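Local coordinates for protein putative isomerase (Streptomyces coelicolor A3, PDB 2OQH) that probably acts as an acid-sugar dehydratase or isomerase of the enolase superfamily, with glucarate dehydration as its inferred reaction, at residues A[120-125]-A[311-317]; A[251-255]-A[282-286]; A[292-298]-A[318-324]. One frame throughout, in Å; residues are numbered along the deposited sequence.

Interaction 1: A[120-125]-A[311-317]; sequences LGGAVR and AVVSSTP. With SO4 (sulfate ion), chain E.
Ser314 O takes the backbone N-H of Val124 at 2.7 Å, with an N-H...O angle of 163°; a weak second bond from Arg125 N reaches the same oxygen. The segment 120-125 is the connection leading into barrel strand 127-134 of the enolase-type TIM barrel, and it wraps the C-terminal end of helix 303-315. Ser314 also binds with its side chain: OG stands opposite the backbone N (chi1 180°) and donates to Arg125 O at 2.9 Å, so one residue holds the passing chain through both its carbonyl and its hydroxyl. Farther back, Leu120 CB rests on Ser315 OG at 3.4 Å, and Lys281 of helix 277-289 bonds both that hydroxyl and Leu120 O. Val124 CG1 meets the ring of Pro317 near the surface.

The guanidinium of Arg125 makes a second set of bonds. Its chain bends at chi3 (63°), which turns the flat group toward the carbonyls where the helix gives out. NH1 donates to Thr316 O at 2.7 Å, approaching from above that carbonyl plane, and makes a strongly bent, weak bond to Val313 O; NH2 reaches Pro317 O at 2.9 Å. All three oxygens lie near the guanidinium plane, which fixes the rotation of the group, and the positive charge would probably offset the negative end of the helix dipole. The remaining edge faces a sulfate ion, probably from the crystallisation liquor, with Arg125 NE donating to its O3 at 3.0 Å.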
loop_
_atom_site.group_PDB
_atom_site.type_symbol
_atom_site.label_atom_id
_atom_site.label_comp_id
_atom_site.label_asym_id
_atom_site.label_seq_id
_atom_site.Cartn_x
_atom_site.Cartn_y
_atom_site.Cartn_z
ATOM N N LEU A 120 -15.164 -9.726 -5.456
ATOM C CA LEU A 120 -15.062 -9.035 -4.170
ATOM C C LEU A 120 -16.275 -8.149 -3.861
ATOM O O LEU A 120 -16.241 -7.351 -2.927
ATOM C CB LEU A 120 -13.791 -8.180 -4.130
ATOM C CG LEU A 120 -12.442 -8.895 -4.267
ATOM C CD1 LEU A 120 -11.325 -7.864 -4.360
ATOM C CD2 LEU A 120 -12.219 -9.824 -3.088
ATOM N N GLY A 121 -17.341 -8.288 -4.639
ATOM C CA GLY A 121 -18.531 -7.490 -4.407
ATOM C C GLY A 121 -18.887 -6.532 -5.529
ATOM O O GLY A 121 -19.915 -5.859 -5.478
ATOM N N GLY A 122 -18.042 -6.462 -6.551
ATOM C CA GLY A 122 -18.333 -5.574 -7.656
ATOM C C GLY A 122 -17.877 -4.150 -7.411
ATOM O O GLY A 122 -17.704 -3.712 -6.273
ATOM N N ALA A 123 -17.702 -3.423 -8.504
ATOM C CA ALA A 123 -17.243 -2.050 -8.458
ATOM C C ALA A 123 -18.263 -1.059 -7.923
ATOM O O ALA A 123 -19.455 -1.153 -8.221
ATOM C CB ALA A 123 -16.800 -1.621 -9.848
ATOM N N VAL A 124 -17.774 -0.120 -7.114
ATOM C CA VAL A 124 -18.589 0.955 -6.562
ATOM C C VAL A 124 -17.950 2.238 -7.076
ATOM O O VAL A 124 -18.512 3.322 -6.954
ATOM C CB VAL A 124 -18.610 0.966 -5.014
ATOM C CG1 VAL A 124 -19.442 -0.192 -4.511
ATOM C CG2 VAL A 124 -17.197 0.891 -4.459
ATOM N N ARG A 125 -16.761 2.085 -7.650
ATOM C CA ARG A 125 -16.010 3.184 -8.251
ATOM C C ARG A 125 -15.076 2.579 -9.302
ATOM O O ARG A 125 -14.598 1.456 -9.137
ATOM C CB ARG A 125 -15.210 3.962 -7.192
ATOM C CG ARG A 125 -14.088 3.198 -6.499
ATOM C CD ARG A 125 -13.325 4.139 -5.563
ATOM N NE ARG A 125 -14.164 4.664 -4.480
ATOM C CZ ARG A 125 -14.538 3.960 -3.413
ATOM N NH1 ARG A 125 -14.146 2.701 -3.280
ATOM N NH2 ARG A 125 -15.303 4.510 -2.480
ATOM N N ALA A 311 -8.406 -3.538 -7.398
ATOM C CA ALA A 311 -9.611 -4.362 -7.318
ATOM C C ALA A 311 -10.242 -4.181 -5.938
ATOM O O ALA A 311 -11.461 -4.110 -5.798
ATOM C CB ALA A 311 -9.269 -5.834 -7.549
ATOM N N VAL A 312 -9.399 -4.095 -4.917
ATOM C CA VAL A 312 -9.906 -3.917 -3.570
ATOM C C VAL A 312 -10.570 -2.553 -3.423
ATOM O O VAL A 312 -11.709 -2.464 -2.976
ATOM C CB VAL A 312 -8.788 -4.077 -2.531
ATOM C CG1 VAL A 312 -9.326 -3.793 -1.135
ATOM C CG2 VAL A 312 -8.242 -5.503 -2.593
ATOM N N VAL A 313 -9.872 -1.496 -3.823
ATOM C CA VAL A 313 -10.430 -0.153 -3.718
ATOM C C VAL A 313 -11.742 -0.040 -4.484
ATOM O O VAL A 313 -12.736 0.485 -3.975
ATOM C CB VAL A 313 -9.447 0.912 -4.261
ATOM C CG1 VAL A 313 -10.119 2.278 -4.263
ATOM C CG2 VAL A 313 -8.186 0.948 -3.411
ATOM N N SER A 314 -11.736 -0.554 -5.707
ATOM C CA SER A 314 -12.896 -0.517 -6.587
ATOM C C SER A 314 -14.157 -1.131 -5.974
ATOM O O SER A 314 -15.261 -0.631 -6.184
ATOM C CB SER A 314 -12.555 -1.235 -7.903
ATOM O OG SER A 314 -13.655 -1.239 -8.798
ATOM N N SER A 315 -13.993 -2.208 -5.215
ATOM C CA SER A 315 -15.138 -2.886 -4.606
ATOM C C SER A 315 -15.395 -2.515 -3.146
ATOM O O SER A 315 -16.296 -3.067 -2.510
ATOM C CB SER A 315 -14.935 -4.400 -4.691
ATOM O OG SER A 315 -13.778 -4.798 -3.973
ATOM N N THR A 316 -14.629 -1.570 -2.618
ATOM C CA THR A 316 -14.759 -1.211 -1.207
ATOM C C THR A 316 -15.173 0.237 -0.932
ATOM O O THR A 316 -14.371 1.163 -1.065
ATOM C CB THR A 316 -13.434 -1.524 -0.482
ATOM O OG1 THR A 316 -13.034 -2.871 -0.786
ATOM C CG2 THR A 316 -13.594 -1.380 1.026
ATOM N N PRO A 317 -16.436 0.443 -0.519
ATOM C CA PRO A 317 -16.961 1.777 -0.224
ATOM C C PRO A 317 -16.091 2.697 0.645
ATOM O O PRO A 317 -15.830 3.832 0.267
ATOM C CB PRO A 317 -18.312 1.472 0.420
ATOM C CG PRO A 317 -18.771 0.285 -0.356
ATOM C CD PRO A 317 -17.504 -0.569 -0.397
HETATM S S SO4 E . -16.122 7.841 -4.269
HETATM O O1 SO4 E . -15.068 7.759 -3.243
HETATM O O2 SO4 E . -17.396 7.335 -3.721
HETATM O O3 SO4 E . -15.726 7.017 -5.443
HETATM O O4 SO4 E . -16.302 9.240 -4.688
#

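Interaction 2: A[251-255]-A[282-286]; sequences RFEDF and ALAAH
Phe252 and His286 both set CG anti to the carbonyl carbon, whereas Phe255 sets CG anti to the backbone N (chi1 -158°); from these positions the two phenyl rings, one helical turn apart, reach the imidazole from different directions. Phe252 presents its edge to the imidazole face, with CE1 lying over the centre of that ring and 3.7 Å from His286 CE1. The planes of this pair are inclined at 51°, well short of perpendicular.

His286 in turn directs its own edge at the face of Phe255. Here the planes stand at 86°, a nearly perpendicular T-shaped pair with centroids 5.0 Å apart. The methylene of the histidine adds an off-centre CH-pi contact, CB approaching Phe255 CZ to 3.6 Å. Rotation of the imidazole is further restrained by its ND1, which donates to Ala282 O at 3.0 Å, one turn back in the same helix; that carbonyl also accepts the backbone N-H of His286.

Apolar contacts fill in beside the rings: Phe252 CZ touches Ala282 CB at 3.8 Å, and Phe255 CE1 meets Leu283 CD1 at 4.2 Å. Trp274 extends the cluster with an edge-to-face contact to Phe252, and Phe290 meets Phe255. No hydrogen bond crosses between the segments. Such an aromatic cluster joins helices 252-260 and 277-289, two helices of the outer layer of the TIM barrel.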
loop_
_atom_site.group_PDB
_atom_site.type_symbol
_atom_site.label_atom_id
_atom_site.label_comp_id
_atom_site.label_asym_id
_atom_site.label_seq_id
_atom_site.Cartn_x
_atom_site.Cartn_y
_atom_site.Cartn_z
ATOM N N ARG A 251 -1.991 -5.711 12.072
ATOM C CA ARG A 251 -2.527 -7.063 12.124
ATOM C C ARG A 251 -3.736 -7.008 13.043
ATOM O O ARG A 251 -3.793 -6.170 13.936
ATOM C CB ARG A 251 -1.481 -8.032 12.685
ATOM C CG ARG A 251 -1.005 -7.694 14.081
ATOM C CD ARG A 251 0.064 -8.668 14.569
ATOM N NE ARG A 251 0.290 -8.478 15.998
ATOM C CZ ARG A 251 0.696 -9.431 16.838
ATOM N NH1 ARG A 251 0.934 -10.661 16.402
ATOM N NH2 ARG A 251 0.842 -9.151 18.130
ATOM N N PHE A 252 -4.701 -7.891 12.823
ATOM C CA PHE A 252 -5.902 -7.891 13.644
ATOM C C PHE A 252 -5.654 -7.980 15.147
ATOM O O PHE A 252 -6.419 -7.421 15.922
ATOM C CB PHE A 252 -6.845 -8.996 13.172
ATOM C CG PHE A 252 -7.492 -8.683 11.857
ATOM C CD1 PHE A 252 -8.514 -7.739 11.782
ATOM C CD2 PHE A 252 -7.050 -9.288 10.682
ATOM C CE1 PHE A 252 -9.080 -7.389 10.548
ATOM C CE2 PHE A 252 -7.606 -8.946 9.447
ATOM C CZ PHE A 252 -8.625 -8.000 9.380
ATOM N N GLU A 253 -4.582 -8.652 15.562
ATOM C CA GLU A 253 -4.282 -8.757 16.987
ATOM C C GLU A 253 -4.067 -7.377 17.607
ATOM O O GLU A 253 -4.165 -7.222 18.823
ATOM C CB GLU A 253 -3.043 -9.625 17.232
ATOM C CG GLU A 253 -3.283 -11.107 17.000
ATOM C CD GLU A 253 -2.941 -11.568 15.585
ATOM O OE1 GLU A 253 -3.115 -10.793 14.619
ATOM O OE2 GLU A 253 -2.507 -12.733 15.446
ATOM N N ASP A 254 -3.778 -6.384 16.764
ATOM C CA ASP A 254 -3.557 -5.006 17.216
ATOM C C ASP A 254 -4.845 -4.189 17.247
ATOM O O ASP A 254 -4.918 -3.163 17.914
ATOM C CB ASP A 254 -2.611 -4.256 16.280
ATOM C CG ASP A 254 -1.217 -4.829 16.253
ATOM O OD1 ASP A 254 -0.824 -5.546 17.199
ATOM O OD2 ASP A 254 -0.507 -4.531 15.270
ATOM N N PHE A 255 -5.852 -4.640 16.508
ATOM C CA PHE A 255 -7.094 -3.894 16.405
ATOM C C PHE A 255 -7.866 -3.614 17.695
ATOM O O PHE A 255 -8.103 -2.459 18.027
ATOM C CB PHE A 255 -8.031 -4.564 15.406
ATOM C CG PHE A 255 -9.068 -3.634 14.855
ATOM C CD1 PHE A 255 -8.780 -2.825 13.761
ATOM C CD2 PHE A 255 -10.324 -3.538 15.455
ATOM C CE1 PHE A 255 -9.729 -1.924 13.263
ATOM C CE2 PHE A 255 -11.284 -2.641 14.972
ATOM C CZ PHE A 255 -10.985 -1.831 13.870
ATOM N N ALA A 282 -11.803 -7.505 5.056
ATOM C CA ALA A 282 -12.220 -7.665 6.445
ATOM C C ALA A 282 -11.917 -6.379 7.217
ATOM O O ALA A 282 -12.763 -5.858 7.947
ATOM C CB ALA A 282 -11.486 -8.840 7.076
ATOM N N LEU A 283 -10.703 -5.871 7.039
ATOM C CA LEU A 283 -10.282 -4.652 7.710
ATOM C C LEU A 283 -11.207 -3.487 7.362
ATOM O O LEU A 283 -11.514 -2.648 8.215
ATOM C CB LEU A 283 -8.836 -4.320 7.332
ATOM C CG LEU A 283 -8.193 -3.081 7.962
ATOM C CD1 LEU A 283 -8.442 -3.055 9.469
ATOM C CD2 LEU A 283 -6.696 -3.091 7.658
ATOM N N ALA A 284 -11.654 -3.437 6.110
ATOM C CA ALA A 284 -12.550 -2.373 5.674
ATOM C C ALA A 284 -13.835 -2.460 6.494
ATOM O O ALA A 284 -14.381 -1.446 6.934
ATOM C CB ALA A 284 -12.856 -2.518 4.187
ATOM N N ALA A 285 -14.312 -3.683 6.700
ATOM C CA ALA A 285 -15.521 -3.886 7.487
ATOM C C ALA A 285 -15.281 -3.371 8.912
ATOM O O ALA A 285 -16.107 -2.648 9.466
ATOM C CB ALA A 285 -15.887 -5.373 7.512
ATOM N N HIS A 286 -14.144 -3.753 9.495
ATOM C CA HIS A 286 -13.787 -3.322 10.846
ATOM C C HIS A 286 -13.782 -1.799 10.964
ATOM O O HIS A 286 -14.266 -1.240 11.949
ATOM C CB HIS A 286 -12.404 -3.854 11.246
ATOM C CG HIS A 286 -12.399 -5.290 11.687
ATOM N ND1 HIS A 286 -12.787 -6.327 10.868
ATOM C CD2 HIS A 286 -12.001 -5.860 12.850
ATOM C CE1 HIS A 286 -12.624 -7.474 11.505
ATOM N NE2 HIS A 286 -12.148 -7.219 12.710
#

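Interaction 3: A[292-298]-A[318-324]; sequences LGMNLHS and VLSRAID
Leu319 CD2 is the apolar centre, 3.6 Å from CG of Met294, a selenomethionine, and equally near Asn295 CA; Leu296 CG approaches the same methyl from strand 293-296. The extended Met294 chain also lays its SE against Val318 CG1 at 4.0 Å, the two side chains crossing at about a right angle.

Outward, the link becomes polar. Asn295 points its amide across to 318-324 with CG anti to the backbone N (chi1 -158°): ND2 donates to Ala322 O at 3.0 Å, the acceptor lying in the amide plane, while OD1 lies 2.8 Å from a water that accepts from Arg321 N. A leucine here would probably leave Ala322 O without the ND2 donor, though Arg195 also bonds that oxygen, and remove the polar oxygen beside the water. Beyond it, Asp324 N bonds Leu296 O at 3.2 Å, the sole direct backbone hydrogen bond between the segments. At the other end, a second water accepts from both Met294 N and Arg321 NE and donates to Val318 O, while Arg321 NH1 forms a salt bridge with Glu220.

With a single direct backbone bond, the polar side of the contact is completed by the Asn295 amide and bridging waters, alongside the apolar packing round Leu319.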
loop_
_atom_site.group_PDB
_atom_site.type_symbol
_atom_site.label_atom_id
_atom_site.label_comp_id
_atom_site.label_asym_id
_atom_site.label_seq_id
_atom_site.Cartn_x
_atom_site.Cartn_y
_atom_site.Cartn_z
ATOM N N LEU A 292 -13.968 4.401 11.554
ATOM C CA LEU A 292 -12.603 4.794 11.244
ATOM C C LEU A 292 -12.487 5.059 9.757
ATOM O O LEU A 292 -13.178 4.435 8.958
ATOM C CB LEU A 292 -11.621 3.675 11.592
ATOM C CG LEU A 292 -11.554 3.131 13.015
ATOM C CD1 LEU A 292 -10.488 2.050 13.063
ATOM C CD2 LEU A 292 -11.244 4.258 14.000
ATOM N N GLY A 293 -11.624 5.995 9.385
ATOM C CA GLY A 293 -11.404 6.237 7.979
ATOM C C GLY A 293 -10.444 5.131 7.567
ATOM O O GLY A 293 -9.887 4.446 8.431
HETATM N N MSE A 294 -10.256 4.930 6.269
HETATM C CA MSE A 294 -9.331 3.909 5.783
HETATM C C MSE A 294 -8.748 4.341 4.449
HETATM O O MSE A 294 -9.385 5.054 3.683
HETATM C CB MSE A 294 -10.030 2.553 5.595
HETATM C CG MSE A 294 -9.093 1.451 5.078
HETATM SE SE MSE A 294 -9.946 -0.255 4.663
HETATM C CE MSE A 294 -8.352 -1.354 4.598
ATOM N N ASN A 295 -7.526 3.905 4.182
ATOM C CA ASN A 295 -6.858 4.220 2.927
ATOM C C ASN A 295 -5.882 3.073 2.724
ATOM O O ASN A 295 -5.784 2.197 3.579
ATOM C CB ASN A 295 -6.113 5.553 3.054
ATOM C CG ASN A 295 -5.848 6.215 1.710
ATOM O OD1 ASN A 295 -6.362 5.784 0.669
ATOM N ND2 ASN A 295 -5.050 7.281 1.728
ATOM N N LEU A 296 -5.177 3.050 1.600
ATOM C CA LEU A 296 -4.205 1.993 1.386
ATOM C C LEU A 296 -2.794 2.550 1.426
ATOM O O LEU A 296 -2.527 3.652 0.942
ATOM C CB LEU A 296 -4.442 1.275 0.055
ATOM C CG LEU A 296 -5.694 0.397 -0.055
ATOM C CD1 LEU A 296 -5.656 -0.355 -1.374
ATOM C CD2 LEU A 296 -5.767 -0.580 1.119
ATOM N N HIS A 297 -1.899 1.782 2.030
ATOM C CA HIS A 297 -0.499 2.149 2.146
ATOM C C HIS A 297 0.256 1.469 1.011
ATOM O O HIS A 297 -0.092 0.363 0.609
ATOM C CB HIS A 297 0.042 1.675 3.496
ATOM C CG HIS A 297 1.531 1.758 3.621
ATOM N ND1 HIS A 297 2.361 0.680 3.394
ATOM C CD2 HIS A 297 2.338 2.787 3.966
ATOM C CE1 HIS A 297 3.614 1.042 3.599
ATOM N NE2 HIS A 297 3.626 2.317 3.948
ATOM N N SER A 298 1.287 2.128 0.495
ATOM C CA SER A 298 2.065 1.542 -0.593
ATOM C C SER A 298 3.484 1.187 -0.172
ATOM O O SER A 298 4.197 2.010 0.409
ATOM C CB SER A 298 2.130 2.494 -1.785
ATOM O OG SER A 298 3.059 2.009 -2.731
ATOM N N VAL A 318 -15.635 2.214 1.795
ATOM C CA VAL A 318 -14.835 3.046 2.692
ATOM C C VAL A 318 -13.497 3.561 2.124
ATOM O O VAL A 318 -12.940 4.540 2.628
ATOM C CB VAL A 318 -14.582 2.313 4.036
ATOM C CG1 VAL A 318 -13.576 1.187 3.847
ATOM C CG2 VAL A 318 -14.112 3.300 5.083
ATOM N N LEU A 319 -12.976 2.919 1.087
ATOM C CA LEU A 319 -11.722 3.373 0.493
ATOM C C LEU A 319 -12.014 4.486 -0.517
ATOM O O LEU A 319 -11.761 4.350 -1.716
ATOM C CB LEU A 319 -11.007 2.199 -0.174
ATOM C CG LEU A 319 -10.413 1.213 0.841
ATOM C CD1 LEU A 319 -9.975 -0.070 0.159
ATOM C CD2 LEU A 319 -9.248 1.873 1.549
ATOM N N SER A 320 -12.536 5.596 -0.006
ATOM C CA SER A 320 -12.916 6.737 -0.826
ATOM C C SER A 320 -11.883 7.855 -0.905
ATOM O O SER A 320 -12.167 8.926 -1.441
ATOM C CB SER A 320 -14.211 7.323 -0.286
ATOM O OG SER A 320 -14.025 7.750 1.054
ATOM N N ARG A 321 -10.693 7.610 -0.381
ATOM C CA ARG A 321 -9.643 8.623 -0.373
ATOM C C ARG A 321 -8.609 8.380 -1.459
ATOM O O ARG A 321 -8.588 7.321 -2.081
ATOM C CB ARG A 321 -8.936 8.611 0.984
ATOM C CG ARG A 321 -9.847 8.899 2.170
ATOM C CD ARG A 321 -9.269 8.301 3.447
ATOM N NE ARG A 321 -10.099 8.575 4.623
ATOM C CZ ARG A 321 -9.897 9.578 5.472
ATOM N NH1 ARG A 321 -8.885 10.417 5.283
ATOM N NH2 ARG A 321 -10.704 9.737 6.518
ATOM N N ALA A 322 -7.754 9.371 -1.690
ATOM C CA ALA A 322 -6.694 9.207 -2.672
ATOM C C ALA A 322 -5.687 8.312 -1.963
ATOM O O ALA A 322 -5.134 8.702 -0.943
ATOM C CB ALA A 322 -6.063 10.549 -3.007
ATOM N N ILE A 323 -5.456 7.115 -2.491
ATOM C CA ILE A 323 -4.529 6.177 -1.858
ATOM C C ILE A 323 -3.071 6.539 -2.067
ATOM O O ILE A 323 -2.744 7.349 -2.932
ATOM C CB ILE A 323 -4.713 4.739 -2.399
ATOM C CG1 ILE A 323 -4.278 4.683 -3.866
ATOM C CG2 ILE A 323 -6.168 4.300 -2.250
ATOM C CD1 ILE A 323 -4.230 3.271 -4.456
ATOM N N ASP A 324 -2.204 5.938 -1.254
ATOM C CA ASP A 324 -0.765 6.134 -1.375
ATOM C C ASP A 324 -0.350 5.164 -2.463
ATOM O O ASP A 324 -0.782 4.013 -2.471
ATOM C CB ASP A 324 -0.034 5.770 -0.078
ATOM C CG ASP A 324 -0.032 6.902 0.934
ATOM O OD1 ASP A 324 -0.458 8.023 0.581
ATOM O OD2 ASP A 324 0.414 6.670 2.082
HETATM O O HOH W 1 -11.887 6.426 4.559
HETATM O O HOH W 2 -9.151 5.369 0.478
HETATM O O HOH W 3 -1.529 1.486 -1.921
#

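In the fold
From the N terminus, the chain first passes 120-125, on its way into strand 127-134, and returns to it nearly two hundred residues later at 311-317, so interaction 1 closes a loop holding most of the barrel. Interaction 2 is nested inside that loop, pairing 251-255 with 282-286 on the barrel's exterior. Interaction 3 opens only after interaction 2 has closed; its segments, 292-298 and 318-324, alternate with those of interaction 1 and bracket helix 303-315. The three contacts touch around this region: Val313 packs on Leu296, Thr316 on Ala284, and Ala284 on Met294. Together they tie the entry to the first barrel strand, the outer helices and the last strands.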